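Local coordinates for post-proline cleaving enzyme (Rickettsia typhi, PDB 4HVT), which probably cleaves peptide chains on the carboxyl side of proline as a serine-type oligopeptidase of the prolyl oligopeptidase family, at residues F26-E31 with H653-R658; I643-L648 with T672-S677; L593-Y598 with K624-L629; S212-S217 with F601-S606. One frame throughout, in Å; residues are numbered along the deposited sequence. Where two conformers were deposited one is given.

Interaction 1 (F26-E31 with H653-R658); sequences FLEEAE and HPWHGR
R658 reaches from the first turn of helix 655-664 to segment F26-E31 and grips it by three carbonyls, showing how one guanidinium can hold a chain segment as it leaves a 3-10 turn. NH1 donates to L27 O at 2.8 Å, close to the guanidinium plane, and to E29 O, which it meets from above that carbonyl's plane; NH2 donates to A30 O at 2.9 Å. The chain of R658 is extended from CG to NE, and CG of P654 lies over the centre of one guanidinium face.

Apolar contacts flank this grip. E28 CG comes within 3.5 Å of W655 CZ3, and L27 CB touches the same ring atom, while A30 CB lies near P654 CG.

H653 serves both backbones: its ND1 caps the helix by accepting from W655 N (2.9 Å, in the ring plane), and its NE2 shares a water with A30 N. The E28 carboxylate forms a salt bridge with R597.

L27 packs on helix 34-51 and P654 on D645 of strand 640-646; R658 touches both, and its NE forms a salt bridge with E676 of strand 672-677, linking the loop to the helix and to the last two strands of the sheet.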
# COMPACT_ATOMS: atom_id res chain seq x y z
N PHE A 26 15.71 -26.73 0.35
CA PHE A 26 14.59 -26.88 -0.62
C PHE A 26 13.52 -25.79 -0.57
O PHE A 26 12.93 -25.49 -1.58
CB PHE A 26 13.92 -28.28 -0.47
CG PHE A 26 13.01 -28.46 0.76
CD1 PHE A 26 13.55 -28.59 2.02
CD2 PHE A 26 11.62 -28.55 0.63
CE1 PHE A 26 12.76 -28.79 3.14
CE2 PHE A 26 10.82 -28.75 1.73
CZ PHE A 26 11.38 -28.85 3.00
N LEU A 27 13.24 -25.26 0.60
CA LEU A 27 12.21 -24.20 0.80
C LEU A 27 12.64 -22.82 0.21
O LEU A 27 11.81 -21.92 -0.08
CB LEU A 27 11.98 -24.05 2.29
CG LEU A 27 11.33 -25.23 3.02
CD1 LEU A 27 11.44 -24.96 4.49
CD2 LEU A 27 9.92 -25.42 2.54
N GLU A 28 13.93 -22.65 -0.06
CA GLU A 28 14.45 -21.40 -0.65
C GLU A 28 14.03 -21.16 -2.12
O GLU A 28 14.17 -20.07 -2.66
CB GLU A 28 15.98 -21.39 -0.54
CG GLU A 28 16.49 -21.51 0.90
CD GLU A 28 18.01 -21.47 1.00
OE1 GLU A 28 18.65 -21.07 0.04
OE2 GLU A 28 18.57 -21.83 2.03
N GLU A 29 13.56 -22.20 -2.78
CA GLU A 29 13.18 -22.19 -4.15
C GLU A 29 11.67 -21.99 -4.17
O GLU A 29 10.94 -22.87 -3.67
CB GLU A 29 13.55 -23.55 -4.76
CG GLU A 29 13.46 -23.60 -6.25
CD GLU A 29 13.96 -24.91 -6.86
OE1 GLU A 29 14.66 -25.77 -6.22
OE2 GLU A 29 13.62 -25.08 -8.04
N ALA A 30 11.24 -20.83 -4.68
CA ALA A 30 9.81 -20.42 -4.65
C ALA A 30 8.92 -21.44 -5.37
O ALA A 30 7.85 -21.77 -4.88
CB ALA A 30 9.61 -19.06 -5.29
N GLU A 31 9.42 -21.94 -6.51
CA GLU A 31 8.67 -22.87 -7.33
C GLU A 31 9.36 -24.25 -7.37
O GLU A 31 10.19 -24.60 -6.53
CB GLU A 31 8.44 -22.26 -8.73
CG GLU A 31 7.80 -20.88 -8.72
CD GLU A 31 7.34 -20.38 -10.08
OE1 GLU A 31 7.90 -19.39 -10.58
OE2 GLU A 31 6.43 -20.97 -10.69
N HIS A 653 9.38 -12.88 -0.75
CA HIS A 653 9.65 -14.29 -1.06
C HIS A 653 8.95 -15.19 -0.02
O HIS A 653 8.93 -14.89 1.15
CB HIS A 653 11.15 -14.58 -1.12
CG HIS A 653 11.50 -15.90 -1.75
ND1 HIS A 653 11.32 -17.12 -1.14
CD2 HIS A 653 12.11 -16.17 -2.93
CE1 HIS A 653 11.74 -18.09 -1.93
NE2 HIS A 653 12.26 -17.53 -3.01
N PRO A 654 8.36 -16.28 -0.46
CA PRO A 654 7.74 -17.18 0.56
C PRO A 654 8.65 -17.88 1.57
O PRO A 654 8.13 -18.47 2.52
CB PRO A 654 7.06 -18.26 -0.28
CG PRO A 654 7.78 -18.28 -1.59
CD PRO A 654 8.20 -16.84 -1.82
N TRP A 655 9.97 -17.83 1.36
CA TRP A 655 10.94 -18.39 2.29
C TRP A 655 10.61 -18.01 3.74
O TRP A 655 10.62 -18.83 4.62
CB TRP A 655 12.34 -17.88 1.98
CG TRP A 655 13.34 -18.06 3.10
CD1 TRP A 655 13.87 -17.10 3.89
CD2 TRP A 655 13.91 -19.29 3.54
NE1 TRP A 655 14.74 -17.62 4.79
CE2 TRP A 655 14.81 -18.97 4.59
CE3 TRP A 655 13.78 -20.61 3.13
CZ2 TRP A 655 15.56 -19.93 5.25
CZ3 TRP A 655 14.56 -21.58 3.79
CH2 TRP A 655 15.41 -21.22 4.84
N HIS A 656 10.26 -16.75 3.96
CA HIS A 656 10.07 -16.28 5.34
C HIS A 656 8.97 -17.03 6.07
O HIS A 656 9.15 -17.43 7.22
CB HIS A 656 9.82 -14.76 5.40
CG HIS A 656 10.93 -13.96 4.81
ND1 HIS A 656 12.06 -13.63 5.52
CD2 HIS A 656 11.09 -13.39 3.58
CE1 HIS A 656 12.87 -12.90 4.76
NE2 HIS A 656 12.31 -12.78 3.57
N GLY A 657 7.85 -17.21 5.40
CA GLY A 657 6.70 -17.91 6.01
C GLY A 657 7.01 -19.41 6.12
O GLY A 657 6.74 -20.06 7.15
N ARG A 658 7.61 -19.95 5.07
CA ARG A 658 7.93 -21.36 5.01
C ARG A 658 8.89 -21.74 6.12
O ARG A 658 8.63 -22.70 6.86
CB ARG A 658 8.59 -21.70 3.69
CG ARG A 658 7.63 -21.86 2.56
CD ARG A 658 8.38 -21.78 1.25
NE ARG A 658 7.54 -22.02 0.10
CZ ARG A 658 8.00 -22.12 -1.15
NH1 ARG A 658 9.31 -22.06 -1.42
NH2 ARG A 658 7.14 -22.32 -2.14
O HOH W 1 13.15 -18.65 -5.51

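Interaction 2 (I643-L648 with T672-S677); sequences ITDSVL and TYFLES
I643 and D645, the two residues with most surface buried here, point to the same face of a parallel strand pair and meet F674 and E676 of the adjacent strand. The short strand axes pass 4.5 Å apart at 13°, and both N and O of I643 and of D645 bond to strand 672-677: I643 N donates to Y673 O, I643 O accepts from L675 N, D645 N donates to L675 O, and D645 O accepts from S677 N at 2.9 Å. This is the staggered pattern by which parallel strands bond.

Beyond the backbone, I643 CG2 lies 4.1 Å from F674 CD1. D645 brings CG between the backbone N and the carbonyl carbon (chi1 72°), and its OD2 stands 3.4 Å from F674 CE1, with carboxylate and ring planes 75° apart. Its OD1 is only 2.7 Å from E676 OE2, a spacing consistent with one of the two acids being protonated, although E676 OE2 also has a salt bridge to R658.

S677, third in buried area, closes the pair. Its carbonyl oxygen accepts from V647 N at 3.0 Å and from S646 OG, which approaches from above the carbonyl plane. S646 OG in turn accepts from L648 N, an ST turn at the strand's end.

The two strands and helix 655-664 form a beta-alpha-beta unit. I643, D645 and F674 pack against that helix, L675 and E676 touch helix 34-51, and T644 bonds through its backbone to C588 of strand 585-589, so strand 640-646 lies between that strand and 672-677, an outermost strand of the sheet.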
# COMPACT_ATOMS: atom_id res chain seq x y z
N ILE A 643 0.23 -18.70 9.73
CA ILE A 643 1.34 -18.14 8.92
C ILE A 643 0.90 -18.22 7.48
O ILE A 643 0.42 -19.25 7.01
CB ILE A 643 2.59 -18.97 9.09
CG1 ILE A 643 3.08 -19.02 10.56
CG2 ILE A 643 3.66 -18.41 8.22
CD1 ILE A 643 4.11 -20.12 10.87
N THR A 644 1.01 -17.12 6.75
CA THR A 644 0.61 -17.16 5.32
C THR A 644 1.72 -16.66 4.40
O THR A 644 2.45 -15.74 4.74
CB THR A 644 -0.67 -16.34 5.07
OG1 THR A 644 -0.40 -14.91 5.14
CG2 THR A 644 -1.75 -16.71 6.09
N ASP A 645 1.81 -17.26 3.22
CA ASP A 645 2.74 -16.75 2.22
C ASP A 645 2.29 -17.12 0.80
O ASP A 645 1.23 -17.75 0.63
CB ASP A 645 4.16 -17.22 2.59
CG ASP A 645 4.39 -18.70 2.35
OD1 ASP A 645 3.98 -19.23 1.32
OD2 ASP A 645 5.09 -19.30 3.18
N SER A 646 3.04 -16.73 -0.24
CA SER A 646 2.62 -17.04 -1.63
C SER A 646 3.83 -17.37 -2.50
O SER A 646 4.87 -16.73 -2.39
CB SER A 646 1.79 -15.92 -2.25
OG SER A 646 1.50 -16.17 -3.65
N VAL A 647 3.63 -18.37 -3.34
CA VAL A 647 4.58 -18.82 -4.33
C VAL A 647 5.04 -17.61 -5.19
O VAL A 647 6.20 -17.53 -5.53
CB VAL A 647 3.94 -19.96 -5.20
CG1 VAL A 647 4.86 -20.31 -6.37
CG2 VAL A 647 3.69 -21.21 -4.36
N LEU A 648 4.13 -16.72 -5.52
CA LEU A 648 4.41 -15.62 -6.43
C LEU A 648 4.62 -14.31 -5.69
O LEU A 648 4.48 -13.23 -6.26
CB LEU A 648 3.30 -15.53 -7.47
CG LEU A 648 3.30 -16.69 -8.49
CD1 LEU A 648 2.15 -16.52 -9.46
CD2 LEU A 648 4.62 -16.77 -9.22
N THR A 672 0.38 -24.48 15.03
CA THR A 672 0.50 -23.53 13.88
C THR A 672 -0.42 -23.98 12.74
O THR A 672 -0.65 -25.21 12.55
CB THR A 672 1.90 -23.44 13.28
OG1 THR A 672 2.18 -24.67 12.61
CG2 THR A 672 2.94 -23.16 14.35
N TYR A 673 -0.87 -22.97 11.97
CA TYR A 673 -1.71 -23.09 10.81
C TYR A 673 -0.91 -22.38 9.73
O TYR A 673 -0.32 -21.35 10.00
CB TYR A 673 -3.11 -22.43 11.07
CG TYR A 673 -3.91 -23.21 12.11
CD1 TYR A 673 -4.74 -24.24 11.71
CD2 TYR A 673 -3.83 -22.93 13.48
CE1 TYR A 673 -5.45 -25.00 12.63
CE2 TYR A 673 -4.53 -23.69 14.41
CZ TYR A 673 -5.34 -24.70 13.97
OH TYR A 673 -6.07 -25.47 14.85
N PHE A 674 -0.84 -22.97 8.55
CA PHE A 674 -0.03 -22.49 7.44
C PHE A 674 -0.85 -22.52 6.16
O PHE A 674 -1.46 -23.54 5.87
CB PHE A 674 1.20 -23.38 7.34
CG PHE A 674 2.10 -23.06 6.18
CD1 PHE A 674 3.03 -22.04 6.31
CD2 PHE A 674 1.95 -23.71 4.96
CE1 PHE A 674 3.86 -21.69 5.24
CE2 PHE A 674 2.79 -23.39 3.89
CZ PHE A 674 3.74 -22.37 4.02
N LEU A 675 -0.77 -21.44 5.37
CA LEU A 675 -1.51 -21.29 4.12
C LEU A 675 -0.56 -20.68 3.09
O LEU A 675 -0.14 -19.50 3.22
CB LEU A 675 -2.72 -20.37 4.28
CG LEU A 675 -3.84 -20.88 5.21
CD1 LEU A 675 -4.77 -19.75 5.44
CD2 LEU A 675 -4.59 -21.99 4.54
N GLU A 676 -0.26 -21.47 2.07
CA GLU A 676 0.58 -21.01 0.99
C GLU A 676 -0.29 -20.86 -0.26
O GLU A 676 -0.85 -21.84 -0.74
CB GLU A 676 1.76 -21.94 0.72
CG GLU A 676 2.56 -21.41 -0.50
CD GLU A 676 3.96 -21.88 -0.62
OE1 GLU A 676 4.22 -22.68 -1.57
OE2 GLU A 676 4.79 -21.55 0.26
N SER A 677 -0.42 -19.64 -0.75
CA SER A 677 -1.16 -19.37 -1.97
C SER A 677 -0.37 -19.46 -3.23
O SER A 677 0.72 -18.91 -3.27
CB SER A 677 -1.83 -17.99 -1.95
OG SER A 677 -2.24 -17.63 -3.28

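Interaction 3 (L593-Y598 with K624-L629); sequences LDMIRY and KKYAPL
L629 sets its branched end against L593 and D594, and the fit illustrates how side-chain torsions can bring a loop and the end of a helix together without direct polar bonds. L593 has CG between the backbone N and the carbonyl carbon (chi1 80°), and its CD1 lies 3.8 Å from L629 CG, the two side chains crossing at about a right angle. L629 CD1 meets D594 CG at the same distance, apolar methyl against the carbon of a carboxylate whose oxygens are engaged elsewhere, OD2 with W655 NE1 and OD1 within its own loop.

M595 has a chain bent at chi2 and chi3, and its CB faces A627 CB. Y626, with CG between the backbone N and the carbonyl carbon (chi1 71°), offers CE1 to M595 CG at 4.1 Å.

A single water bridges the backbones, donating to L593 O at 2.7 Å and accepting from L629 N at 2.9 Å, while P628 CD lies close to the same carbonyl oxygen.

M595, Y626 and P628 also pack on helix 567-578, and L593 and L629 on helix 655-664. Within the 593-598 loop, D594 is the centre of an inverse gamma turn, and its OD1 forms an Asx motif with R597 N, which meets it from above the carboxylate plane. The contact joins this turn, in the loop after strand 585-589, to the end of helix 617-626 in the alpha/beta-hydrolase domain.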
# COMPACT_ATOMS: atom_id res chain seq x y z
N LEU A 593 10.73 -12.02 7.82
CA LEU A 593 11.04 -12.41 9.19
C LEU A 593 12.41 -13.01 9.41
O LEU A 593 12.92 -12.93 10.50
CB LEU A 593 9.96 -13.33 9.75
CG LEU A 593 9.74 -14.79 9.56
CD1 LEU A 593 10.82 -15.70 10.13
CD2 LEU A 593 8.37 -15.11 10.21
N ASP A 594 12.99 -13.59 8.36
CA ASP A 594 14.41 -14.03 8.43
C ASP A 594 15.35 -12.83 8.26
O ASP A 594 15.79 -12.52 7.16
CB ASP A 594 14.71 -15.12 7.42
CG ASP A 594 16.13 -15.70 7.59
OD1 ASP A 594 16.96 -15.09 8.30
OD2 ASP A 594 16.39 -16.78 6.99
N MET A 595 15.59 -12.13 9.35
CA MET A 595 16.29 -10.85 9.28
C MET A 595 17.82 -11.01 9.13
O MET A 595 18.52 -10.03 8.86
CB MET A 595 15.87 -9.97 10.47
CG MET A 595 14.34 -9.79 10.56
SD MET A 595 13.55 -9.41 8.99
CE MET A 595 14.18 -7.79 8.61
N ILE A 596 18.35 -12.24 9.29
CA ILE A 596 19.75 -12.47 8.94
C ILE A 596 19.95 -12.57 7.41
O ILE A 596 20.95 -12.04 6.86
CB ILE A 596 20.33 -13.70 9.67
CG1 ILE A 596 20.12 -13.57 11.19
CG2 ILE A 596 21.81 -13.82 9.37
CD1 ILE A 596 20.97 -14.55 12.01
N ARG A 597 19.02 -13.26 6.74
CA ARG A 597 19.17 -13.63 5.33
C ARG A 597 18.26 -12.85 4.39
O ARG A 597 18.23 -13.15 3.21
CB ARG A 597 18.87 -15.14 5.16
CG ARG A 597 19.83 -16.01 5.97
CD ARG A 597 19.82 -17.48 5.56
NE ARG A 597 20.05 -17.72 4.16
CZ ARG A 597 19.65 -18.80 3.47
NH1 ARG A 597 19.04 -19.80 4.05
NH2 ARG A 597 19.91 -18.87 2.17
N TYR A 598 17.57 -11.84 4.90
CA TYR A 598 16.53 -11.15 4.10
C TYR A 598 17.05 -10.60 2.78
O TYR A 598 16.30 -10.56 1.80
CB TYR A 598 15.73 -10.07 4.86
CG TYR A 598 16.45 -8.78 5.10
CD1 TYR A 598 16.39 -7.76 4.18
CD2 TYR A 598 17.17 -8.59 6.26
CE1 TYR A 598 17.05 -6.58 4.39
CE2 TYR A 598 17.82 -7.41 6.51
CZ TYR A 598 17.75 -6.38 5.56
OH TYR A 598 18.38 -5.19 5.74
N LYS A 624 19.99 -9.75 15.69
CA LYS A 624 19.87 -11.03 16.37
C LYS A 624 19.17 -10.95 17.71
O LYS A 624 18.69 -11.94 18.14
CB LYS A 624 21.27 -11.68 16.57
CG LYS A 624 21.84 -12.21 15.26
CD LYS A 624 23.33 -12.57 15.34
CE LYS A 624 23.61 -13.72 16.23
NZ LYS A 624 25.06 -14.08 16.20
N LYS A 625 19.15 -9.81 18.39
CA LYS A 625 18.44 -9.72 19.65
C LYS A 625 16.91 -9.92 19.49
O LYS A 625 16.23 -10.37 20.45
CB LYS A 625 18.68 -8.41 20.38
CG LYS A 625 20.10 -8.21 20.87
CD LYS A 625 20.24 -6.81 21.45
CE LYS A 625 21.70 -6.37 21.51
NZ LYS A 625 21.72 -4.92 21.91
N TYR A 626 16.39 -9.59 18.31
CA TYR A 626 14.96 -9.70 18.09
C TYR A 626 14.55 -10.68 17.04
O TYR A 626 13.37 -11.11 17.05
CB TYR A 626 14.29 -8.35 17.81
CG TYR A 626 14.62 -7.71 16.47
CD1 TYR A 626 14.04 -8.19 15.32
CD2 TYR A 626 15.47 -6.61 16.38
CE1 TYR A 626 14.31 -7.60 14.08
CE2 TYR A 626 15.75 -6.03 15.15
CZ TYR A 626 15.13 -6.49 14.01
OH TYR A 626 15.44 -5.87 12.81
N ALA A 627 15.47 -11.04 16.13
CA ALA A 627 15.09 -11.85 14.98
C ALA A 627 14.38 -13.12 15.47
O ALA A 627 14.95 -13.83 16.27
CB ALA A 627 16.33 -12.19 14.15
N PRO A 628 13.14 -13.37 15.01
CA PRO A 628 12.39 -14.52 15.63
C PRO A 628 13.10 -15.85 15.49
O PRO A 628 13.09 -16.65 16.46
CB PRO A 628 11.03 -14.51 14.89
CG PRO A 628 10.91 -13.15 14.36
CD PRO A 628 12.31 -12.59 14.09
N LEU A 629 13.78 -16.10 14.38
CA LEU A 629 14.41 -17.45 14.19
C LEU A 629 15.61 -17.63 15.07
O LEU A 629 16.05 -18.80 15.31
CB LEU A 629 14.83 -17.68 12.73
CG LEU A 629 13.71 -17.64 11.68
CD1 LEU A 629 14.34 -17.73 10.29
CD2 LEU A 629 12.75 -18.78 11.89
O HOH W 2 14.49 -14.34 12.23

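Interaction 4 (S212-S217 with F601-S606); sequences SLYPNS and FGAGHS. With EDO (1,2-ethanediol), chain E.
S212 and Y214 face A603 and S606 from the propeller side of an interdomain contact, an instance of two domains meeting through a few side chains and a shared water. S212 has OG beside the backbone N (chi1 -64°); the hydroxyl lies 3.4 Å from S606 CB and near H605 CB. S212 O receives a CA-H...O contact from A603 CA at 3.5 Å and accepts a hydrogen bond from K186 NZ.

The Y214 ring approaches A603 CB obliquely, with OH 3.8 Å and CE2 4.1 Å from that methyl. The phenol oxygen and S606 OG hold one water between them, at 2.7 Å from Y214 OH. S606 OG is positioned by donating to A603 O at 2.7 Å, and that carbonyl also accepts from S606 N.

L213 reaches G602: its CD1 lies 3.6 Å from G602 O and touches a bound 1,2-ethanediol, probably from the crystallisation liquor, whose O2 accepts from G602 N. G602 and A603 are the central residues of a type II' turn from F601 to G604.

S212-S217 leads into strand 217-222 of a propeller sheet, and K186 of strand 185-186 touches L213 and A603. The F601-S606 loop precedes helix 608-611, and F601 stacks on W655 of helix 655-664.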
# COMPACT_ATOMS: atom_id res chain seq x y z
N SER A 212 17.93 -5.30 -6.17
CA SER A 212 16.61 -5.44 -5.57
C SER A 212 15.62 -6.04 -6.60
O SER A 212 14.42 -6.26 -6.28
CB SER A 212 16.10 -4.05 -5.10
OG SER A 212 16.94 -3.54 -4.05
N LEU A 213 16.13 -6.30 -7.81
CA LEU A 213 15.48 -7.02 -8.91
C LEU A 213 14.46 -6.16 -9.66
O LEU A 213 13.76 -6.68 -10.51
CB LEU A 213 14.91 -8.39 -8.51
CG LEU A 213 15.85 -9.31 -7.73
CD1 LEU A 213 15.16 -10.63 -7.37
CD2 LEU A 213 17.15 -9.54 -8.44
N TYR A 214 14.47 -4.85 -9.42
CA TYR A 214 13.64 -3.92 -10.20
C TYR A 214 14.36 -3.56 -11.49
O TYR A 214 15.59 -3.59 -11.57
CB TYR A 214 13.34 -2.65 -9.41
CG TYR A 214 12.52 -2.88 -8.19
CD1 TYR A 214 11.19 -3.24 -8.32
CD2 TYR A 214 13.06 -2.79 -6.91
CE1 TYR A 214 10.42 -3.50 -7.20
CE2 TYR A 214 12.29 -3.09 -5.78
CZ TYR A 214 10.98 -3.44 -5.94
OH TYR A 214 10.16 -3.68 -4.84
N PRO A 215 13.60 -3.18 -12.52
CA PRO A 215 14.27 -2.68 -13.75
C PRO A 215 15.24 -1.54 -13.47
O PRO A 215 14.90 -0.60 -12.71
CB PRO A 215 13.11 -2.17 -14.59
CG PRO A 215 11.90 -2.96 -14.10
CD PRO A 215 12.12 -3.08 -12.59
N ASN A 216 16.43 -1.62 -14.07
CA ASN A 216 17.42 -0.58 -13.91
C ASN A 216 17.48 0.45 -15.06
O ASN A 216 18.28 1.38 -14.99
CB ASN A 216 18.82 -1.17 -13.70
CG ASN A 216 19.41 -1.74 -14.98
OD1 ASN A 216 18.73 -2.02 -15.96
ND2 ASN A 216 20.71 -1.93 -14.98
N SER A 217 16.64 0.30 -16.06
CA SER A 217 16.76 1.16 -17.27
C SER A 217 15.48 1.80 -17.68
O SER A 217 14.42 1.26 -17.36
CB SER A 217 17.29 0.32 -18.43
OG SER A 217 18.54 -0.25 -18.11
N PHE A 601 16.59 -12.77 -0.61
CA PHE A 601 15.28 -13.23 -1.05
C PHE A 601 14.45 -12.06 -1.57
O PHE A 601 14.40 -10.99 -0.93
CB PHE A 601 14.52 -13.90 0.10
CG PHE A 601 15.16 -15.19 0.54
CD1 PHE A 601 14.95 -16.36 -0.18
CD2 PHE A 601 16.00 -15.23 1.63
CE1 PHE A 601 15.56 -17.54 0.21
CE2 PHE A 601 16.67 -16.39 1.99
CZ PHE A 601 16.42 -17.56 1.30
N GLY A 602 13.81 -12.24 -2.73
CA GLY A 602 12.92 -11.20 -3.26
C GLY A 602 13.63 -9.86 -3.44
O GLY A 602 14.81 -9.85 -3.85
N ALA A 603 12.95 -8.77 -3.04
CA ALA A 603 13.48 -7.40 -3.12
C ALA A 603 14.26 -7.01 -1.84
O ALA A 603 14.44 -5.83 -1.57
CB ALA A 603 12.35 -6.40 -3.36
N GLY A 604 14.78 -7.98 -1.10
CA GLY A 604 15.44 -7.70 0.20
C GLY A 604 16.51 -6.64 0.25
O GLY A 604 16.62 -5.93 1.25
N HIS A 605 17.33 -6.53 -0.80
CA HIS A 605 18.31 -5.47 -0.85
C HIS A 605 17.66 -4.09 -0.69
O HIS A 605 18.31 -3.14 -0.23
CB HIS A 605 19.08 -5.57 -2.17
CG HIS A 605 20.19 -6.55 -2.10
ND1 HIS A 605 20.01 -7.92 -2.20
CD2 HIS A 605 21.51 -6.36 -1.87
CE1 HIS A 605 21.18 -8.52 -2.07
NE2 HIS A 605 22.10 -7.60 -1.85
N SER A 606 16.39 -3.96 -1.03
CA SER A 606 15.79 -2.62 -0.97
C SER A 606 15.63 -2.05 0.45
O SER A 606 15.50 -0.87 0.63
CB SER A 606 14.56 -2.57 -1.82
OG SER A 606 13.60 -3.30 -1.27
C1 EDO E . 13.48 -13.64 -6.30
O1 EDO E . 12.11 -13.55 -5.89
C2 EDO E . 14.27 -14.67 -5.53
O2 EDO E . 14.83 -14.19 -4.30
O HOH W 3 11.17 -2.78 -2.54

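The hydrolase sheet and its helices connect most of this set. Interactions 1 and 2 have centres 10 Å apart; helix 655-664, which carries R658 of interaction 1, connects in the chain the two strands of interaction 2, and R658 bonds E676 there. Interaction 3, with its centre about 15 Å from that of interaction 1, is joined to it by W655 with D594 and E28 with R597. Interaction 4, with centres about 17 Å apart, touches interaction 1 through F601 and brings in the propeller. Along the chain, interaction 1 spans interactions 3 and 4, while its segments alternate with those of interaction 2. Residues distant in sequence thus unite the amino-terminal segment, propeller and hydrolase domain.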